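Local coordinates for acyl-CoA thioesterase II (Mycobacterium avium subsp. paratuberculosis, PDB 4R9Z), which probably hydrolyses fatty acyl-CoA thioesters to free fatty acid and coenzyme A, using a double hot-dog fold, at residues B[13-17]-B[44-49]; B[26-30]-B[41-45]; B[173-179]-B[234-240]; B[225-231]-B[258-264]. All blocks are in the same frame, centred on the assembly; numbering follows the deposited sequence.

Contacts 1 and 2 belong to the N-terminal hot-dog and both rest on helix 39-52, sharing Ala44 and Gln45; their centres are about 5 Å apart. Contact 1 is mostly leucine packing with one amide hydrogen bond, whereas contact 2, where a loop meets the same helix, is almost wholly polar although buried. Contacts 3 and 4 lie in the C-terminal hot-dog, their centres about 12 Å apart, and touch through Leu236 and Asn258. Contact 3 is regular, buried strand pairing with tryptophans along it; contact 4, at the strand ends, is only partly buried, relies on irregular backbone bonds and on the side chains of Asn258 and His227, and alone among the four reaches the second subunit.

Contact 1. Residues B[13-17]-B[44-49]; sequences ATLEL and AQALLA
This is a buried packing contact in the N-terminal hot-dog domain, where the end of helix 8-15 and the residues that follow it lie against helix 39-52, the long helix of a hot-dog fold. Segment 13-17 is helical at Ala13 and Thr14, then extends at Glu16 (phi/psi -82/92) and Leu17 (-70/150), which carries the chain toward strand 18-19; segment 44-49 is regular helix. The backbones come nearest at Leu15 and Gln45, CA to CA 5.7 Å. Leucine suits positions 15 and 17 because a branched apolar side chain packs well against the apolar side of the helix. Leu15 (chi1 m, chi2 t) places CD2 3.8 Å from Gln45 CG and 4.4 Å from Ala44 CB, while its CB lies 3.8 Å from Leu48 CD1. Leu17, also m and t, points at the helix: CD1 lies 4.1 Å from Leu48 CB, 3.9 Å from Ala49 CB and 3.2 Å from Gln45 O, touching the helix backbone, and CD2 3.8 Å from Gln45 CG. The small Ala49 is consistent with this close approach. Beyond the segments, Leu15 and Leu48 also touch helix 188-201 of the second hot-dog, and Leu17 meets Phe25. Gln45, chi1 m and chi2 t, stretches out to satisfy a carbonyl near the helix end: its NE2 donates to Thr14 O at 2.8 Å, with an N-H...O angle of 148°.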
loop_
_atom_site.group_PDB
_atom_site.type_symbol
_atom_site.label_atom_id
_atom_site.label_comp_id
_atom_site.label_asym_id
_atom_site.label_seq_id
_atom_site.Cartn_x
_atom_site.Cartn_y
_atom_site.Cartn_z
ATOM N N ALA B 13 -2.882 -26.605 5.687
ATOM C CA ALA B 13 -3.428 -27.418 4.609
ATOM C C ALA B 13 -4.033 -26.546 3.509
ATOM O O ALA B 13 -3.730 -26.724 2.330
ATOM C CB ALA B 13 -4.465 -28.385 5.149
ATOM N N THR B 14 -4.883 -25.599 3.897
ATOM C CA THR B 14 -5.537 -24.719 2.931
ATOM C C THR B 14 -4.528 -23.813 2.230
ATOM O O THR B 14 -4.753 -23.380 1.102
ATOM C CB THR B 14 -6.623 -23.843 3.592
ATOM O OG1 THR B 14 -6.068 -23.130 4.704
ATOM C CG2 THR B 14 -7.788 -24.700 4.062
ATOM N N LEU B 15 -3.415 -23.528 2.900
ATOM C CA LEU B 15 -2.377 -22.697 2.308
ATOM C C LEU B 15 -1.559 -23.457 1.272
ATOM O O LEU B 15 -0.861 -22.850 0.463
ATOM C CB LEU B 15 -1.464 -22.126 3.388
ATOM C CG LEU B 15 -2.181 -21.143 4.318
ATOM C CD1 LEU B 15 -1.201 -20.447 5.242
ATOM C CD2 LEU B 15 -2.980 -20.131 3.510
ATOM N N GLU B 16 -1.632 -24.785 1.296
ATOM C CA GLU B 16 -1.007 -25.571 0.237
ATOM C C GLU B 16 -1.936 -25.632 -0.962
ATOM O O GLU B 16 -2.791 -26.513 -1.062
ATOM C CB GLU B 16 -0.652 -26.977 0.715
ATOM C CG GLU B 16 0.703 -27.058 1.405
ATOM C CD GLU B 16 1.822 -26.461 0.570
ATOM O OE1 GLU B 16 2.132 -27.023 -0.503
ATOM O OE2 GLU B 16 2.389 -25.427 0.987
ATOM N N LEU B 17 -1.754 -24.685 -1.874
ATOM C CA LEU B 17 -2.640 -24.541 -3.015
ATOM C C LEU B 17 -2.455 -25.680 -3.992
ATOM O O LEU B 17 -1.365 -26.235 -4.105
ATOM C CB LEU B 17 -2.373 -23.218 -3.724
ATOM C CG LEU B 17 -2.318 -21.990 -2.823
ATOM C CD1 LEU B 17 -1.976 -20.758 -3.640
ATOM C CD2 LEU B 17 -3.639 -21.817 -2.102
ATOM N N ALA B 44 -3.317 -14.269 1.810
ATOM C CA ALA B 44 -2.185 -15.144 2.094
ATOM C C ALA B 44 -2.050 -16.215 1.020
ATOM O O ALA B 44 -0.944 -16.543 0.590
ATOM C CB ALA B 44 -2.335 -15.786 3.461
ATOM N N GLN B 45 -3.187 -16.762 0.603
ATOM C CA GLN B 45 -3.215 -17.747 -0.468
ATOM C C GLN B 45 -2.744 -17.132 -1.782
ATOM O O GLN B 45 -1.954 -17.730 -2.513
ATOM C CB GLN B 45 -4.623 -18.329 -0.626
ATOM C CG GLN B 45 -4.986 -19.373 0.418
ATOM C CD GLN B 45 -6.357 -19.980 0.189
ATOM O OE1 GLN B 45 -7.271 -19.321 -0.314
ATOM N NE2 GLN B 45 -6.511 -21.243 0.568
ATOM N N ALA B 46 -3.233 -15.931 -2.071
ATOM C CA ALA B 46 -2.872 -15.229 -3.295
ATOM C C ALA B 46 -1.380 -14.910 -3.327
ATOM O O ALA B 46 -0.758 -14.919 -4.389
ATOM C CB ALA B 46 -3.687 -13.962 -3.431
ATOM N N LEU B 47 -0.808 -14.643 -2.158
ATOM C CA LEU B 47 0.611 -14.347 -2.056
ATOM C C LEU B 47 1.430 -15.592 -2.331
ATOM O O LEU B 47 2.483 -15.525 -2.959
ATOM C CB LEU B 47 0.960 -13.793 -0.677
ATOM C CG LEU B 47 2.451 -13.477 -0.508
ATOM C CD1 LEU B 47 2.905 -12.392 -1.481
ATOM C CD2 LEU B 47 2.792 -13.111 0.939
ATOM N N LEU B 48 0.939 -16.733 -1.863
ATOM C CA LEU B 48 1.605 -17.999 -2.135
ATOM C C LEU B 48 1.514 -18.331 -3.616
ATOM O O LEU B 48 2.458 -18.860 -4.203
ATOM C CB LEU B 48 1.002 -19.127 -1.296
ATOM C CG LEU B 48 1.420 -19.075 0.172
ATOM C CD1 LEU B 48 0.571 -20.000 1.028
ATOM C CD2 LEU B 48 2.894 -19.413 0.293
ATOM N N ALA B 49 0.374 -18.005 -4.212
ATOM C CA ALA B 49 0.184 -18.221 -5.632
ATOM C C ALA B 49 1.267 -17.499 -6.416
ATOM O O ALA B 49 2.008 -18.115 -7.175
ATOM C CB ALA B 49 -1.186 -17.743 -6.059
#

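Contact 2. Residues B[26-30]-B[41-45]; sequences VGQQL and HISAQ
His41, Gln29 and Gln45 bury the most surface where the loop leaving strand 24-27 runs past helix 39-52 of the N-terminal hot-dog. Residues 26-30 are extended throughout, and residues 41-45 are helical; the closest CA atoms are those of Gly27 and Gln45, 6.7 Å apart. Gln45 (chi1 m, chi2 t) points at the loop: NE2 donates to Gln28 O (3.0 Å), and OE1 accepts from Gln29 NE2 (2.9 Å). Gln29, with chi1 and chi2 both m, folds back so that its NE2 also reaches Gly27 O at 3.0 Å. Glycine suits position 27, since a CB there would clash with Gln45 OE1. The ring of His41 (chi1 t, chi2 79°) has at its edge a close contact of Gln29 OE1 with His41 CD2 (2.9 Å), and over one face Leu30 CG; its ND1 hydrogen-bonds with Tyr197 OH. Gln45 NE2 has a second acceptor, Thr14 O. A glutamine amide, donor and acceptor at once, can thus tie backbone and side chain of the loop to the helix without any charge.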
loop_
_atom_site.group_PDB
_atom_site.type_symbol
_atom_site.label_atom_id
_atom_site.label_comp_id
_atom_site.label_asym_id
_atom_site.label_seq_id
_atom_site.Cartn_x
_atom_site.Cartn_y
_atom_site.Cartn_z
ATOM N N VAL B 26 -5.826 -23.418 -7.189
ATOM C CA VAL B 26 -7.094 -23.430 -6.481
ATOM C C VAL B 26 -6.801 -23.509 -4.991
ATOM O O VAL B 26 -5.950 -24.283 -4.552
ATOM C CB VAL B 26 -7.991 -24.614 -6.922
ATOM C CG1 VAL B 26 -9.373 -24.513 -6.292
ATOM C CG2 VAL B 26 -8.099 -24.665 -8.440
ATOM N N GLY B 27 -7.484 -22.671 -4.220
ATOM C CA GLY B 27 -7.263 -22.608 -2.790
ATOM C C GLY B 27 -8.500 -23.007 -2.018
ATOM O O GLY B 27 -9.591 -22.483 -2.248
ATOM N N GLN B 28 -8.339 -23.953 -1.104
ATOM C CA GLN B 28 -9.480 -24.443 -0.353
ATOM C C GLN B 28 -9.793 -23.478 0.773
ATOM O O GLN B 28 -8.891 -22.923 1.401
ATOM C CB GLN B 28 -9.228 -25.852 0.192
ATOM C CG GLN B 28 -9.254 -26.938 -0.874
ATOM C CD GLN B 28 -10.462 -26.843 -1.790
ATOM O OE1 GLN B 28 -11.570 -26.528 -1.354
ATOM N NE2 GLN B 28 -10.248 -27.107 -3.072
ATOM N N GLN B 29 -11.078 -23.277 1.023
ATOM C CA GLN B 29 -11.494 -22.343 2.048
ATOM C C GLN B 29 -11.932 -23.127 3.266
ATOM O O GLN B 29 -12.322 -24.291 3.162
ATOM C CB GLN B 29 -12.626 -21.448 1.543
ATOM C CG GLN B 29 -12.269 -20.653 0.304
ATOM C CD GLN B 29 -10.977 -19.877 0.470
ATOM O OE1 GLN B 29 -10.815 -19.125 1.428
ATOM N NE2 GLN B 29 -10.048 -20.060 -0.463
ATOM N N LEU B 30 -11.878 -22.486 4.423
ATOM C CA LEU B 30 -12.281 -23.144 5.649
ATOM C C LEU B 30 -13.557 -22.527 6.193
ATOM O O LEU B 30 -13.786 -21.326 6.042
ATOM C CB LEU B 30 -11.143 -23.087 6.676
ATOM C CG LEU B 30 -10.314 -21.804 6.747
ATOM C CD1 LEU B 30 -11.067 -20.698 7.448
ATOM C CD2 LEU B 30 -8.980 -22.065 7.430
ATOM N N HIS B 41 -6.806 -14.455 4.993
ATOM C CA HIS B 41 -6.707 -15.812 4.480
ATOM C C HIS B 41 -6.563 -15.849 2.961
ATOM O O HIS B 41 -5.674 -16.515 2.430
ATOM C CB HIS B 41 -7.934 -16.623 4.900
ATOM C CG HIS B 41 -7.965 -18.006 4.329
ATOM N ND1 HIS B 41 -7.221 -19.044 4.845
ATOM C CD2 HIS B 41 -8.652 -18.518 3.280
ATOM C CE1 HIS B 41 -7.449 -20.140 4.138
ATOM N NE2 HIS B 41 -8.316 -19.846 3.186
ATOM N N ILE B 42 -7.435 -15.126 2.267
ATOM C CA ILE B 42 -7.440 -15.152 0.816
ATOM C C ILE B 42 -6.222 -14.415 0.264
ATOM O O ILE B 42 -5.702 -14.786 -0.787
ATOM C CB ILE B 42 -8.751 -14.561 0.237
ATOM C CG1 ILE B 42 -8.905 -14.939 -1.237
ATOM C CG2 ILE B 42 -8.823 -13.058 0.423
ATOM C CD1 ILE B 42 -10.312 -14.791 -1.755
ATOM N N SER B 43 -5.757 -13.389 0.972
ATOM C CA SER B 43 -4.585 -12.643 0.524
ATOM C C SER B 43 -3.307 -13.440 0.772
ATOM O O SER B 43 -2.326 -13.296 0.047
ATOM C CB SER B 43 -4.496 -11.281 1.218
ATOM O OG SER B 43 -4.102 -11.410 2.570
ATOM N N ALA B 44 -3.317 -14.269 1.810
ATOM C CA ALA B 44 -2.185 -15.144 2.094
ATOM C C ALA B 44 -2.050 -16.215 1.020
ATOM O O ALA B 44 -0.944 -16.543 0.590
ATOM C CB ALA B 44 -2.335 -15.786 3.461
ATOM N N GLN B 45 -3.187 -16.762 0.603
ATOM C CA GLN B 45 -3.215 -17.747 -0.468
ATOM C C GLN B 45 -2.744 -17.132 -1.782
ATOM O O GLN B 45 -1.954 -17.730 -2.513
ATOM C CB GLN B 45 -4.623 -18.329 -0.626
ATOM C CG GLN B 45 -4.986 -19.373 0.418
ATOM C CD GLN B 45 -6.357 -19.980 0.189
ATOM O OE1 GLN B 45 -7.271 -19.321 -0.314
ATOM N NE2 GLN B 45 -6.511 -21.243 0.568
#

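Contact 3. Residues B[173-179]-B[234-240]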
loop_
_atom_site.group_PDB
_atom_site.type_symbol
_atom_site.label_atom_id
_atom_site.label_comp_id
_atom_site.label_asym_id
_atom_site.label_seq_id
_atom_site.Cartn_x
_atom_site.Cartn_y
_atom_site.Cartn_z
ATOM N N ARG B 173 -3.543 2.789 19.943
ATOM C CA ARG B 173 -2.520 1.746 19.950
ATOM C C ARG B 173 -2.921 0.529 20.782
ATOM O O ARG B 173 -3.183 0.644 21.979
ATOM C CB ARG B 173 -1.197 2.292 20.482
ATOM C CG ARG B 173 -0.461 3.208 19.540
ATOM C CD ARG B 173 0.933 3.469 20.071
ATOM N NE ARG B 173 1.691 2.229 20.223
ATOM C CZ ARG B 173 2.682 2.059 21.094
ATOM N NH1 ARG B 173 3.031 3.050 21.906
ATOM N NH2 ARG B 173 3.317 0.896 21.160
ATOM N N VAL B 174 -2.980 -0.636 20.143
ATOM C CA VAL B 174 -3.240 -1.880 20.862
ATOM C C VAL B 174 -2.225 -2.941 20.430
ATOM O O VAL B 174 -2.559 -3.868 19.692
ATOM C CB VAL B 174 -4.667 -2.411 20.620
ATOM C CG1 VAL B 174 -5.020 -3.469 21.653
ATOM C CG2 VAL B 174 -5.683 -1.285 20.661
ATOM N N PRO B 175 -0.974 -2.808 20.894
ATOM C CA PRO B 175 0.081 -3.754 20.513
ATOM C C PRO B 175 -0.115 -5.116 21.165
ATOM O O PRO B 175 -0.693 -5.198 22.249
ATOM C CB PRO B 175 1.355 -3.072 21.018
ATOM C CG PRO B 175 0.887 -2.267 22.181
ATOM C CD PRO B 175 -0.453 -1.734 21.758
ATOM N N MET B 176 0.356 -6.172 20.510
ATOM C CA MET B 176 0.122 -7.523 21.002
ATOM C C MET B 176 1.331 -8.428 20.793
ATOM O O MET B 176 2.165 -8.186 19.915
ATOM C CB MET B 176 -1.086 -8.138 20.304
ATOM C CG MET B 176 -0.808 -8.525 18.862
ATOM S SD MET B 176 -2.278 -8.988 17.935
ATOM C CE MET B 176 -2.991 -10.236 18.989
ATOM N N TRP B 177 1.417 -9.471 21.610
ATOM C CA TRP B 177 2.349 -10.557 21.354
ATOM C C TRP B 177 1.576 -11.650 20.646
ATOM O O TRP B 177 0.438 -11.934 21.004
ATOM C CB TRP B 177 2.955 -11.114 22.641
ATOM C CG TRP B 177 3.957 -10.236 23.308
ATOM C CD1 TRP B 177 3.792 -9.538 24.468
ATOM C CD2 TRP B 177 5.284 -9.955 22.855
ATOM N NE1 TRP B 177 4.939 -8.847 24.771
ATOM C CE2 TRP B 177 5.870 -9.084 23.793
ATOM C CE3 TRP B 177 6.036 -10.359 21.748
ATOM C CZ2 TRP B 177 7.169 -8.607 23.657
ATOM C CZ3 TRP B 177 7.326 -9.886 21.615
ATOM C CH2 TRP B 177 7.880 -9.023 22.566
ATOM N N TRP B 178 2.186 -12.272 19.649
ATOM C CA TRP B 178 1.540 -13.398 18.998
ATOM C C TRP B 178 2.572 -14.413 18.535
ATOM O O TRP B 178 3.728 -14.073 18.251
ATOM C CB TRP B 178 0.687 -12.931 17.814
ATOM C CG TRP B 178 1.473 -12.710 16.566
ATOM C CD1 TRP B 178 2.208 -11.607 16.236
ATOM C CD2 TRP B 178 1.617 -13.630 15.479
ATOM N NE1 TRP B 178 2.796 -11.783 15.007
ATOM C CE2 TRP B 178 2.450 -13.018 14.523
ATOM C CE3 TRP B 178 1.119 -14.912 15.222
ATOM C CZ2 TRP B 178 2.797 -13.645 13.327
ATOM C CZ3 TRP B 178 1.463 -15.531 14.038
ATOM C CH2 TRP B 178 2.296 -14.897 13.103
ATOM N N ARG B 179 2.146 -15.668 18.493
ATOM C CA ARG B 179 2.923 -16.725 17.874
ATOM C C ARG B 179 1.955 -17.764 17.333
ATOM O O ARG B 179 0.824 -17.863 17.812
ATOM C CB ARG B 179 3.895 -17.346 18.877
ATOM C CG ARG B 179 3.217 -18.162 19.967
ATOM C CD ARG B 179 4.239 -18.751 20.925
ATOM N NE ARG B 179 3.606 -19.449 22.039
ATOM C CZ ARG B 179 4.264 -20.180 22.933
ATOM N NH1 ARG B 179 5.581 -20.307 22.844
ATOM N NH2 ARG B 179 3.607 -20.780 23.914
ATOM N N ASP B 234 9.080 -18.352 18.064
ATOM C CA ASP B 234 9.014 -17.571 19.287
ATOM C C ASP B 234 7.948 -16.491 19.096
ATOM O O ASP B 234 7.349 -16.399 18.026
ATOM C CB ASP B 234 10.378 -16.959 19.608
ATOM C CG ASP B 234 10.533 -16.608 21.075
ATOM O OD1 ASP B 234 9.539 -16.703 21.826
ATOM O OD2 ASP B 234 11.656 -16.230 21.473
ATOM N N TRP B 235 7.686 -15.701 20.133
ATOM C CA TRP B 235 6.641 -14.680 20.054
ATOM C C TRP B 235 7.023 -13.527 19.129
ATOM O O TRP B 235 8.207 -13.230 18.937
ATOM C CB TRP B 235 6.314 -14.134 21.446
ATOM C CG TRP B 235 5.670 -15.139 22.343
ATOM C CD1 TRP B 235 6.301 -16.046 23.146
ATOM C CD2 TRP B 235 4.265 -15.347 22.530
ATOM N NE1 TRP B 235 5.375 -16.804 23.823
ATOM C CE2 TRP B 235 4.119 -16.395 23.463
ATOM C CE3 TRP B 235 3.118 -14.751 22.001
ATOM C CZ2 TRP B 235 2.872 -16.859 23.876
ATOM C CZ3 TRP B 235 1.879 -15.214 22.411
ATOM C CH2 TRP B 235 1.768 -16.258 23.341
ATOM N N LEU B 236 6.005 -12.868 18.580
ATOM C CA LEU B 236 6.208 -11.709 17.717
ATOM C C LEU B 236 5.428 -10.507 18.235
ATOM O O LEU B 236 4.283 -10.641 18.670
ATOM C CB LEU B 236 5.774 -12.012 16.282
ATOM C CG LEU B 236 6.564 -13.022 15.452
ATOM C CD1 LEU B 236 6.162 -12.902 13.997
ATOM C CD2 LEU B 236 8.051 -12.799 15.621
ATOM N N PHE B 237 6.050 -9.335 18.167
ATOM C CA PHE B 237 5.410 -8.090 18.581
ATOM C C PHE B 237 4.694 -7.444 17.400
ATOM O O PHE B 237 5.323 -7.112 16.397
ATOM C CB PHE B 237 6.450 -7.128 19.155
ATOM C CG PHE B 237 5.864 -5.917 19.831
ATOM C CD1 PHE B 237 5.571 -4.771 19.107
ATOM C CD2 PHE B 237 5.635 -5.910 21.197
ATOM C CE1 PHE B 237 5.040 -3.653 19.730
ATOM C CE2 PHE B 237 5.112 -4.791 21.823
ATOM C CZ PHE B 237 4.811 -3.665 21.090
ATOM N N TYR B 238 3.385 -7.254 17.522
ATOM C CA TYR B 238 2.627 -6.597 16.463
ATOM C C TYR B 238 2.005 -5.307 16.967
ATOM O O TYR B 238 0.927 -5.310 17.560
ATOM C CB TYR B 238 1.541 -7.523 15.916
ATOM C CG TYR B 238 0.937 -7.062 14.608
ATOM C CD1 TYR B 238 1.661 -6.265 13.731
ATOM C CD2 TYR B 238 -0.347 -7.450 14.234
ATOM C CE1 TYR B 238 1.117 -5.848 12.528
ATOM C CE2 TYR B 238 -0.900 -7.041 13.030
ATOM C CZ TYR B 238 -0.161 -6.241 12.183
ATOM O OH TYR B 238 -0.701 -5.830 10.985
ATOM N N ASP B 239 2.689 -4.201 16.700
ATOM C CA ASP B 239 2.193 -2.882 17.055
ATOM C C ASP B 239 1.060 -2.499 16.111
ATOM O O ASP B 239 1.215 -2.560 14.898
ATOM C CB ASP B 239 3.332 -1.863 16.984
ATOM C CG ASP B 239 3.119 -0.686 17.905
ATOM O OD1 ASP B 239 2.129 -0.701 18.667
ATOM O OD2 ASP B 239 3.952 0.245 17.876
ATOM N N ARG B 240 -0.080 -2.110 16.677
ATOM C CA ARG B 240 -1.275 -1.806 15.891
ATOM C C ARG B 240 -1.870 -0.466 16.294
ATOM O O ARG B 240 -1.907 -0.125 17.475
ATOM C CB ARG B 240 -2.339 -2.892 16.072
ATOM C CG ARG B 240 -1.867 -4.315 15.832
ATOM C CD ARG B 240 -2.986 -5.325 16.113
ATOM N NE ARG B 240 -3.397 -5.326 17.514
ATOM C CZ ARG B 240 -4.406 -6.043 18.005
ATOM N NH1 ARG B 240 -5.118 -6.832 17.211
ATOM N NH2 ARG B 240 -4.703 -5.975 19.297
#
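Nearly every backbone polar group facing across this antiparallel strand pair is satisfied. Two hydrogen-bonded pairs form: Met176 N to Tyr238 O (3.1 Å) with Tyr238 N to Met176 O (2.8 Å), then Trp178 N to Leu236 O (2.8 Å) with Leu236 N to Trp178 O (2.6 Å). Trp177 and Phe237, the non-hydrogen-bonded pair between them, set the Phe237 edge against the Trp177 face. Pro175, which lacks an NH, makes a CA-H...O contact from its CA to Tyr238 O (3.4 Å). Val174 N gives to Arg240 O (2.9 Å), while Val174 O takes both Arg240 NE (2.8 Å) and NH2 (3.0 Å), a fork suited to guanidinium. Arg173 NH2 bridges to Asp239 OD1 at 3.2 Å. Arg179 CD lies over the Trp235 face, and Arg179 NE forms a salt bridge with Glu160. Trp177 NE1 finds Pro130 O, Tyr238 OH finds Ser199 O, and Asp234 OD1 takes Trp235 N (2.7 Å). Strands 159-163 and 249-258 continue this hot-dog sheet on its two sides, and Trp178 and Tyr238 pack on Met198 of helix 188-201.

Contact 4. Residues B[225-231]-B[258-264]; sequences WFHGRAV and NRTGELV
Asn258 opens a type I turn to Gly261, closed by Gly261 N to Asn258 O (2.6 Å). Its side chain (chi1 m, chi2 -35°) bridges to extended residues 229-231: ND2 donates to Arg229 O (3.1 Å) and OD1 accepts Val231 N (2.8 Å), so one amide serves a carbonyl and an NH. Gly261 has phi/psi 99/5, angles that call for glycine. Glu262, extended, reaches toward Gly228, where a CB would clash with Glu262 OE2. Leu263 lays CD2 over the His227 ring face, 3.9 Å from its centroid, and its O accepts His227 ND1 (3.1 Å); His227 (chi1 t) makes a weak NE2 hydrogen bond to Ser245 O of the second subunit. Val264 (-101/-51) has its CA 4.7 Å from Gly228 CA; its O takes His227 N (2.8 Å) and, weakly, Gly228 N (3.4 Å), a bulge-like pattern with His227 at -117/-64, and its CG1 touches Ala230 CB (3.8 Å). Here the hairpin joining strands 249-258 and 263-272 meets the end of strand 218-226, neighbouring strands in the interior of the antiparallel hot-dog sheet.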
loop_
_atom_site.group_PDB
_atom_site.type_symbol
_atom_site.label_atom_id
_atom_site.label_comp_id
_atom_site.label_asym_id
_atom_site.label_seq_id
_atom_site.Cartn_x
_atom_site.Cartn_y
_atom_site.Cartn_z
ATOM N N TRP B 225 4.838 -4.420 3.655
ATOM C CA TRP B 225 6.214 -4.299 3.196
ATOM C C TRP B 225 7.120 -5.116 4.108
ATOM O O TRP B 225 7.190 -4.874 5.313
ATOM C CB TRP B 225 6.650 -2.830 3.169
ATOM C CG TRP B 225 5.813 -1.978 2.269
ATOM C CD1 TRP B 225 6.080 -1.644 0.974
ATOM C CD2 TRP B 225 4.559 -1.364 2.592
ATOM N NE1 TRP B 225 5.074 -0.853 0.471
ATOM C CE2 TRP B 225 4.130 -0.667 1.446
ATOM C CE3 TRP B 225 3.761 -1.331 3.740
ATOM C CZ2 TRP B 225 2.942 0.051 1.414
ATOM C CZ3 TRP B 225 2.583 -0.616 3.704
ATOM C CH2 TRP B 225 2.184 0.066 2.546
ATOM N N PHE B 226 7.812 -6.085 3.550
ATOM C CA PHE B 226 8.636 -6.973 4.320
ATOM C C PHE B 226 10.006 -6.426 4.540
ATOM O O PHE B 226 10.561 -5.809 3.690
ATOM C CB PHE B 226 8.715 -8.321 3.660
ATOM C CG PHE B 226 7.414 -9.028 3.582
ATOM C CD1 PHE B 226 6.926 -9.740 4.638
ATOM C CD2 PHE B 226 6.677 -8.985 2.439
ATOM C CE1 PHE B 226 5.742 -10.386 4.548
ATOM C CE2 PHE B 226 5.483 -9.628 2.347
ATOM C CZ PHE B 226 5.023 -10.337 3.406
ATOM N N HIS B 227 10.542 -6.666 5.715
ATOM C CA HIS B 227 11.816 -6.123 6.083
ATOM C C HIS B 227 12.818 -7.221 6.334
ATOM O O HIS B 227 13.788 -7.359 5.636
ATOM C CB HIS B 227 11.644 -5.271 7.316
ATOM C CG HIS B 227 12.858 -4.521 7.712
ATOM N ND1 HIS B 227 13.743 -4.989 8.642
ATOM C CD2 HIS B 227 13.319 -3.318 7.334
ATOM C CE1 HIS B 227 14.712 -4.118 8.804
ATOM N NE2 HIS B 227 14.477 -3.094 8.021
ATOM N N GLY B 228 12.556 -8.012 7.343
ATOM C CA GLY B 228 13.461 -9.025 7.762
ATOM C C GLY B 228 12.663 -10.273 7.813
ATOM O O GLY B 228 11.483 -10.228 7.701
ATOM N N ARG B 229 13.327 -11.396 7.938
ATOM C CA ARG B 229 12.642 -12.679 7.935
ATOM C C ARG B 229 12.080 -13.028 9.309
ATOM O O ARG B 229 12.771 -12.932 10.322
ATOM C CB ARG B 229 13.587 -13.766 7.438
ATOM C CG ARG B 229 12.923 -14.731 6.483
ATOM C CD ARG B 229 13.928 -15.699 5.902
ATOM N NE ARG B 229 14.736 -15.046 4.876
ATOM C CZ ARG B 229 15.602 -15.679 4.092
ATOM N NH1 ARG B 229 15.769 -16.990 4.210
ATOM N NH2 ARG B 229 16.292 -14.999 3.185
ATOM N N ALA B 230 10.817 -13.434 9.333
ATOM C CA ALA B 230 10.113 -13.691 10.582
ATOM C C ALA B 230 10.567 -14.973 11.263
ATOM O O ALA B 230 10.791 -15.994 10.610
ATOM C CB ALA B 230 8.617 -13.740 10.338
ATOM N N VAL B 231 10.673 -14.916 12.588
ATOM C CA VAL B 231 10.998 -16.092 13.384
ATOM C C VAL B 231 9.747 -16.554 14.113
ATOM O O VAL B 231 9.388 -16.002 15.152
ATOM C CB VAL B 231 12.104 -15.802 14.406
ATOM C CG1 VAL B 231 12.345 -17.022 15.265
ATOM C CG2 VAL B 231 13.387 -15.389 13.700
ATOM N N ASN B 258 10.337 -9.352 15.420
ATOM C CA ASN B 258 10.778 -10.564 16.106
ATOM C C ASN B 258 11.042 -10.237 17.567
ATOM O O ASN B 258 11.327 -9.085 17.896
ATOM C CB ASN B 258 12.039 -11.150 15.462
ATOM C CG ASN B 258 11.767 -11.817 14.131
ATOM O OD1 ASN B 258 10.717 -12.424 13.927
ATOM N ND2 ASN B 258 12.721 -11.711 13.215
ATOM N N ARG B 259 10.950 -11.237 18.441
ATOM C CA ARG B 259 11.229 -11.032 19.862
ATOM C C ARG B 259 12.610 -10.421 20.070
ATOM O O ARG B 259 12.842 -9.712 21.044
ATOM C CB ARG B 259 11.112 -12.346 20.638
ATOM C CG ARG B 259 11.248 -12.184 22.149
ATOM C CD ARG B 259 10.742 -13.409 22.899
ATOM N NE ARG B 259 10.587 -13.157 24.331
ATOM C CZ ARG B 259 9.931 -13.960 25.164
ATOM N NH1 ARG B 259 9.358 -15.066 24.707
ATOM N NH2 ARG B 259 9.842 -13.658 26.452
ATOM N N THR B 260 13.517 -10.681 19.135
ATOM C CA THR B 260 14.849 -10.089 19.173
ATOM C C THR B 260 14.794 -8.581 18.932
ATOM O O THR B 260 15.734 -7.854 19.260
ATOM C CB THR B 260 15.776 -10.725 18.126
ATOM O OG1 THR B 260 15.272 -10.464 16.809
ATOM C CG2 THR B 260 15.873 -12.227 18.351
ATOM N N GLY B 261 13.687 -8.115 18.357
ATOM C CA GLY B 261 13.516 -6.702 18.078
ATOM C C GLY B 261 13.815 -6.293 16.648
ATOM O O GLY B 261 13.806 -5.102 16.325
ATOM N N GLU B 262 14.104 -7.269 15.791
ATOM C CA GLU B 262 14.263 -6.984 14.370
ATOM C C GLU B 262 12.892 -6.768 13.729
ATOM O O GLU B 262 11.940 -7.507 14.005
ATOM C CB GLU B 262 15.012 -8.109 13.648
ATOM C CG GLU B 262 15.546 -7.696 12.274
ATOM C CD GLU B 262 16.052 -8.868 11.450
ATOM O OE1 GLU B 262 15.753 -10.026 11.813
ATOM O OE2 GLU B 262 16.752 -8.626 10.440
ATOM N N LEU B 263 12.794 -5.739 12.894
ATOM C CA LEU B 263 11.556 -5.443 12.182
ATOM C C LEU B 263 11.257 -6.530 11.149
ATOM O O LEU B 263 12.130 -6.931 10.380
ATOM C CB LEU B 263 11.644 -4.071 11.508
ATOM C CG LEU B 263 10.438 -3.623 10.679
ATOM C CD1 LEU B 263 9.233 -3.363 11.570
ATOM C CD2 LEU B 263 10.794 -2.383 9.886
ATOM N N VAL B 264 10.019 -7.011 11.140
ATOM C CA VAL B 264 9.621 -8.052 10.206
ATOM C C VAL B 264 8.853 -7.469 9.020
ATOM O O VAL B 264 9.183 -7.731 7.861
ATOM C CB VAL B 264 8.756 -9.120 10.906
ATOM C CG1 VAL B 264 8.087 -10.030 9.879
ATOM C CG2 VAL B 264 9.609 -9.928 11.869
#